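Local atomic coordinates of uridylate kinase (PDB entry 2IJ9), a protein that probably catalyses the reversible transfer of a phosphate from ATP to UMP, giving UDP on the de novo route to CTP. Residues 125-139 and 187-200. The protein carries 1 engineered substitution. Numbering follows the deposited sequence.
Sequences EFIKADVFINATNVD and IIERSKIKTYVILG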
loop_
_atom_site.group_PDB
_atom_site.type_symbol
_atom_site.label_atom_id
_atom_site.label_comp_id
_atom_site.label_asym_id
_atom_site.label_seq_id
_atom_site.Cartn_x
_atom_site.Cartn_y
_atom_site.Cartn_z
ATOM N N GLU B 125 28.913 6.293 15.632
ATOM C CA GLU B 125 30.328 6.146 15.941
ATOM C C GLU B 125 31.169 7.090 15.087
ATOM O O GLU B 125 31.910 7.892 15.629
ATOM C CB GLU B 125 30.726 4.691 15.725
ATOM C CG GLU B 125 32.141 4.325 16.074
ATOM C CD GLU B 125 32.490 2.935 15.562
ATOM O OE1 GLU B 125 32.384 2.723 14.331
ATOM O OE2 GLU B 125 32.859 2.058 16.380
ATOM N N PHE B 126 31.019 6.990 13.761
ATOM C CA PHE B 126 31.677 7.846 12.752
ATOM C C PHE B 126 31.663 9.316 13.103
ATOM O O PHE B 126 32.693 9.981 13.046
ATOM C CB PHE B 126 30.957 7.675 11.422
ATOM C CG PHE B 126 31.651 8.307 10.251
ATOM C CD1 PHE B 126 32.679 7.641 9.592
ATOM C CD2 PHE B 126 31.237 9.537 9.763
ATOM C CE1 PHE B 126 33.304 8.210 8.494
ATOM C CE2 PHE B 126 31.858 10.109 8.660
ATOM C CZ PHE B 126 32.890 9.441 8.025
ATOM N N ILE B 127 30.496 9.824 13.472
ATOM C CA ILE B 127 30.357 11.240 13.763
ATOM C C ILE B 127 30.459 11.561 15.243
ATOM O O ILE B 127 30.227 12.707 15.628
ATOM C CB ILE B 127 29.028 11.774 13.245
ATOM C CG1 ILE B 127 27.868 11.099 13.999
ATOM C CG2 ILE B 127 28.947 11.553 11.741
ATOM C CD1 ILE B 127 26.591 11.918 14.130
ATOM N N LYS B 128 30.809 10.561 16.058
ATOM C CA LYS B 128 30.851 10.683 17.530
ATOM C C LYS B 128 29.537 11.242 18.069
ATOM O O LYS B 128 29.472 12.414 18.481
ATOM C CB LYS B 128 32.030 11.552 17.997
ATOM C CG LYS B 128 33.360 10.815 18.151
ATOM C CD LYS B 128 34.162 10.790 16.841
ATOM C CE LYS B 128 35.340 9.816 16.904
ATOM N NZ LYS B 128 34.918 8.377 16.947
ATOM N N ALA B 129 28.486 10.424 18.036
ATOM C CA ALA B 129 27.154 10.922 18.372
ATOM C C ALA B 129 26.964 10.922 19.875
ATOM O O ALA B 129 27.544 10.085 20.571
ATOM C CB ALA B 129 26.087 10.099 17.700
ATOM N N ASP B 130 26.166 11.874 20.360
ATOM C CA ASP B 130 25.839 11.988 21.783
ATOM C C ASP B 130 24.845 10.922 22.215
ATOM O O ASP B 130 24.922 10.410 23.335
ATOM C CB ASP B 130 25.260 13.367 22.090
ATOM C CG ASP B 130 26.272 14.470 21.913
ATOM O OD1 ASP B 130 25.874 15.574 21.496
ATOM O OD2 ASP B 130 27.468 14.237 22.184
ATOM N N VAL B 131 23.915 10.593 21.320
ATOM C CA VAL B 131 22.868 9.630 21.628
ATOM C C VAL B 131 22.347 8.938 20.369
ATOM O O VAL B 131 21.993 9.591 19.371
ATOM C CB VAL B 131 21.706 10.282 22.480
ATOM C CG1 VAL B 131 21.059 11.482 21.754
ATOM C CG2 VAL B 131 20.673 9.250 22.908
ATOM N N PHE B 132 22.334 7.607 20.427
ATOM C CA PHE B 132 21.737 6.783 19.383
ATOM C C PHE B 132 20.340 6.303 19.780
ATOM O O PHE B 132 20.200 5.405 20.601
ATOM C CB PHE B 132 22.636 5.586 19.083
ATOM C CG PHE B 132 22.072 4.631 18.064
ATOM C CD1 PHE B 132 21.190 5.065 17.073
ATOM C CD2 PHE B 132 22.459 3.296 18.076
ATOM C CE1 PHE B 132 20.678 4.176 16.145
ATOM C CE2 PHE B 132 21.963 2.403 17.136
ATOM C CZ PHE B 132 21.075 2.844 16.167
ATOM N N ILE B 133 19.316 6.887 19.165
ATOM C CA ILE B 133 17.932 6.523 19.438
ATOM C C ILE B 133 17.382 5.571 18.366
ATOM O O ILE B 133 17.140 5.957 17.215
ATOM C CB ILE B 133 17.056 7.777 19.558
ATOM C CG1 ILE B 133 17.664 8.730 20.586
ATOM C CG2 ILE B 133 15.626 7.399 19.934
ATOM C CD1 ILE B 133 16.897 10.008 20.753
ATOM N N ASN B 134 17.195 4.318 18.760
ATOM C CA ASN B 134 16.736 3.278 17.846
ATOM C C ASN B 134 15.206 3.047 17.931
ATOM O O ASN B 134 14.730 2.200 18.701
ATOM C CB ASN B 134 17.521 1.981 18.097
ATOM C CG ASN B 134 17.220 0.920 17.080
ATOM O OD1 ASN B 134 16.933 1.216 15.913
ATOM N ND2 ASN B 134 17.282 -0.332 17.509
ATOM N N ALA B 135 14.449 3.804 17.136
ATOM C CA ALA B 135 12.989 3.764 17.176
ATOM C C ALA B 135 12.426 2.568 16.423
ATOM O O ALA B 135 12.265 2.615 15.201
ATOM C CB ALA B 135 12.425 5.035 16.611
ATOM N N THR B 136 12.113 1.510 17.163
ATOM C CA THR B 136 11.570 0.283 16.591
ATOM C C THR B 136 10.053 0.145 16.863
ATOM O O THR B 136 9.423 1.066 17.394
ATOM C CB THR B 136 12.399 -0.970 17.045
ATOM O OG1 THR B 136 11.816 -2.172 16.520
ATOM C CG2 THR B 136 12.494 -1.066 18.563
ATOM N N ASN B 137 9.472 -0.990 16.475
ATOM C CA ASN B 137 8.038 -1.229 16.661
ATOM C C ASN B 137 7.750 -2.000 17.947
ATOM O O ASN B 137 6.594 -2.234 18.298
ATOM C CB ASN B 137 7.420 -1.924 15.433
ATOM C CG ASN B 137 8.342 -2.959 14.822
ATOM O OD1 ASN B 137 9.050 -3.679 15.533
ATOM N ND2 ASN B 137 8.346 -3.033 13.490
ATOM N N VAL B 138 8.808 -2.395 18.646
ATOM C CA VAL B 138 8.656 -2.938 19.997
ATOM C C VAL B 138 9.118 -1.899 21.031
ATOM O O VAL B 138 9.701 -0.874 20.670
ATOM C CB VAL B 138 9.349 -4.320 20.179
ATOM C CG1 VAL B 138 8.901 -5.280 19.066
ATOM C CG2 VAL B 138 10.869 -4.180 20.211
ATOM N N ASP B 139 8.851 -2.177 22.306
ATOM C CA ASP B 139 8.979 -1.186 23.384
ATOM C C ASP B 139 10.404 -1.063 23.956
ATOM O O ASP B 139 10.818 0.010 24.401
ATOM C CB ASP B 139 7.987 -1.534 24.500
ATOM C CG ASP B 139 7.552 -0.324 25.325
ATOM O OD1 ASP B 139 8.219 0.740 25.286
ATOM O OD2 ASP B 139 6.524 -0.456 26.031
ATOM N N ILE B 187 28.781 -2.927 17.650
ATOM C CA ILE B 187 29.147 -1.557 17.307
ATOM C C ILE B 187 28.811 -0.589 18.445
ATOM O O ILE B 187 29.633 0.267 18.784
ATOM C CB ILE B 187 28.526 -1.099 15.970
ATOM C CG1 ILE B 187 29.084 -1.943 14.819
ATOM C CG2 ILE B 187 28.845 0.378 15.698
ATOM C CD1 ILE B 187 28.191 -2.006 13.572
ATOM N N ILE B 188 27.642 -0.748 19.064
ATOM C CA ILE B 188 27.283 0.099 20.210
ATOM C C ILE B 188 28.260 -0.066 21.379
ATOM O O ILE B 188 28.584 0.916 22.075
ATOM C CB ILE B 188 25.870 -0.174 20.727
ATOM C CG1 ILE B 188 24.856 -0.014 19.606
ATOM C CG2 ILE B 188 25.541 0.787 21.858
ATOM C CD1 ILE B 188 23.514 -0.626 19.911
ATOM N N GLU B 189 28.720 -1.302 21.584
ATOM C CA GLU B 189 29.673 -1.606 22.652
ATOM C C GLU B 189 31.011 -0.926 22.411
ATOM O O GLU B 189 31.549 -0.285 23.314
ATOM C CB GLU B 189 29.872 -3.115 22.835
ATOM C CG GLU B 189 30.685 -3.460 24.078
ATOM C CD GLU B 189 31.106 -4.914 24.144
ATOM O OE1 GLU B 189 30.599 -5.726 23.348
ATOM O OE2 GLU B 189 31.951 -5.249 25.000
ATOM N N ARG B 190 31.530 -1.063 21.190
ATOM C CA ARG B 190 32.768 -0.393 20.782
ATOM C C ARG B 190 32.667 1.116 20.926
ATOM O O ARG B 190 33.559 1.747 21.480
ATOM C CB ARG B 190 33.134 -0.750 19.342
ATOM C CG ARG B 190 33.852 -2.076 19.208
ATOM C CD ARG B 190 34.512 -2.224 17.839
ATOM N NE ARG B 190 33.818 -3.188 16.986
ATOM C CZ ARG B 190 34.401 -3.887 16.015
ATOM N NH1 ARG B 190 35.697 -3.737 15.761
ATOM N NH2 ARG B 190 33.689 -4.745 15.297
ATOM N N SER B 191 31.555 1.679 20.453
ATOM C CA SER B 191 31.367 3.132 20.398
ATOM C C SER B 191 31.119 3.763 21.762
ATOM O O SER B 191 31.349 4.966 21.943
ATOM C CB SER B 191 30.218 3.494 19.452
ATOM O OG SER B 191 28.956 3.182 20.029
ATOM N N LYS B 192 30.633 2.953 22.703
ATOM C CA LYS B 192 30.291 3.422 24.048
ATOM C C LYS B 192 29.342 4.629 24.013
ATOM O O LYS B 192 29.388 5.495 24.890
ATOM C CB LYS B 192 31.561 3.738 24.853
ATOM C CG LYS B 192 32.582 2.588 24.880
ATOM C CD LYS B 192 33.831 2.918 25.702
ATOM C CE LYS B 192 34.805 3.799 24.929
ATOM N NZ LYS B 192 36.018 4.119 25.727
ATOM N N ILE B 193 28.489 4.668 22.988
ATOM C CA ILE B 193 27.502 5.733 22.804
ATOM C C ILE B 193 26.145 5.357 23.427
ATOM O O ILE B 193 25.595 4.276 23.145
ATOM C CB ILE B 193 27.329 6.072 21.300
ATOM C CG1 ILE B 193 28.658 6.533 20.712
ATOM C CG2 ILE B 193 26.274 7.153 21.088
ATOM C CD1 ILE B 193 28.587 6.880 19.244
ATOM N N LYS B 194 25.621 6.253 24.270
ATOM C CA LYS B 194 24.340 6.048 24.950
ATOM C C LYS B 194 23.225 5.769 23.953
ATOM O O LYS B 194 22.862 6.633 23.145
ATOM C CB LYS B 194 23.972 7.259 25.807
ATOM C CG LYS B 194 22.829 7.013 26.789
ATOM C CD LYS B 194 21.997 8.281 26.952
ATOM C CE LYS B 194 21.124 8.260 28.209
ATOM N NZ LYS B 194 21.844 8.745 29.423
ATOM N N THR B 195 22.696 4.550 24.028
ATOM C CA THR B 195 21.678 4.069 23.101
ATOM C C THR B 195 20.294 3.937 23.754
ATOM O O THR B 195 20.169 3.760 24.965
ATOM C CB THR B 195 22.135 2.746 22.427
ATOM O OG1 THR B 195 23.368 2.987 21.738
ATOM C CG2 THR B 195 21.112 2.242 21.410
ATOM N N TYR B 196 19.261 4.077 22.939
ATOM C CA TYR B 196 17.902 3.795 23.332
ATOM C C TYR B 196 17.347 2.755 22.365
ATOM O O TYR B 196 17.699 2.738 21.179
ATOM C CB TYR B 196 17.062 5.066 23.273
ATOM C CG TYR B 196 17.250 5.966 24.465
ATOM C CD1 TYR B 196 18.353 6.808 24.560
ATOM C CD2 TYR B 196 16.320 5.975 25.503
ATOM C CE1 TYR B 196 18.524 7.637 25.653
ATOM C CE2 TYR B 196 16.480 6.802 26.602
ATOM C CZ TYR B 196 17.583 7.631 26.674
ATOM O OH TYR B 196 17.743 8.451 27.770
ATOM N N VAL B 197 16.507 1.867 22.888
ATOM C CA VAL B 197 15.744 0.939 22.062
ATOM C C VAL B 197 14.271 1.131 22.426
ATOM O O VAL B 197 13.859 0.811 23.546
ATOM C CB VAL B 197 16.184 -0.514 22.309
ATOM C CG1 VAL B 197 15.214 -1.484 21.627
ATOM C CG2 VAL B 197 17.613 -0.716 21.800
ATOM N N ILE B 198 13.484 1.692 21.514
ATOM C CA ILE B 198 12.171 2.174 21.916
ATOM C C ILE B 198 11.051 1.894 20.921
ATOM O O ILE B 198 11.304 1.623 19.750
ATOM C CB ILE B 198 12.204 3.683 22.263
ATOM C CG1 ILE B 198 12.639 4.508 21.046
ATOM C CG2 ILE B 198 13.094 3.922 23.492
ATOM C CD1 ILE B 198 12.244 5.980 21.125
ATOM N N LEU B 199 9.812 1.942 21.402
ATOM C CA LEU B 199 8.678 1.992 20.513
ATOM C C LEU B 199 8.647 3.362 19.813
ATOM O O LEU B 199 8.455 4.412 20.442
ATOM C CB LEU B 199 7.387 1.681 21.269
ATOM C CG LEU B 199 6.195 1.464 20.338
ATOM C CD1 LEU B 199 5.469 0.180 20.694
ATOM C CD2 LEU B 199 5.249 2.689 20.296
ATOM N N GLY B 200 8.861 3.327 18.504
ATOM C CA GLY B 200 9.015 4.530 17.716
ATOM C C GLY B 200 7.766 5.373 17.603
ATOM O O GLY B 200 7.015 5.254 16.637
#
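With its first torsion near 180° (chi1 177°), Phe132 swings CG to the side away from its own N, and Thr195 sets CG2 the same way, which lays the two side chains alongside each other, pointing the same way, with Phe132 CD2 3.7 Å from Thr195 CG2. The first torsion of Thr195 (-59°) turns its hydroxyl back toward the residues just before it, where OG1 donates to Ile193 O at 2.9 Å. A valine in place of Thr195 would probably leave Ile193 O without this bond, since a methyl where the hydroxyl stood has no proton to offer. Ile188 CG1 reaches the edge of the Phe132 ring, joining helix 182-191 to this face of the sheet. Strands 131-136 and 195-199 run parallel, their axes 4.6 Å apart at closest approach, and are neighbours in the central sheet of the amino acid kinase fold. Six backbone hydrogen bonds give the evidence for the register, from Phe132 N to Lys194 O (2.9 Å) through to Gly200 N on Thr136 O. Beyond the latter lies Asn137; it and Thr136 are predicted ATP-binding residues. On the face carrying Ile133 and Tyr196, Val131 CG2 meets the edge of the Tyr196 ring, 3.8 Å from CD1, while Ile133 CG2 touches Ile198 CD1 at 3.9 Å. The phenol's OH bonds to Glu212 O. Ahead of the strands, Ile193 CD1 packs against the end of helix 117-126, 3.7 Å from Glu125 N.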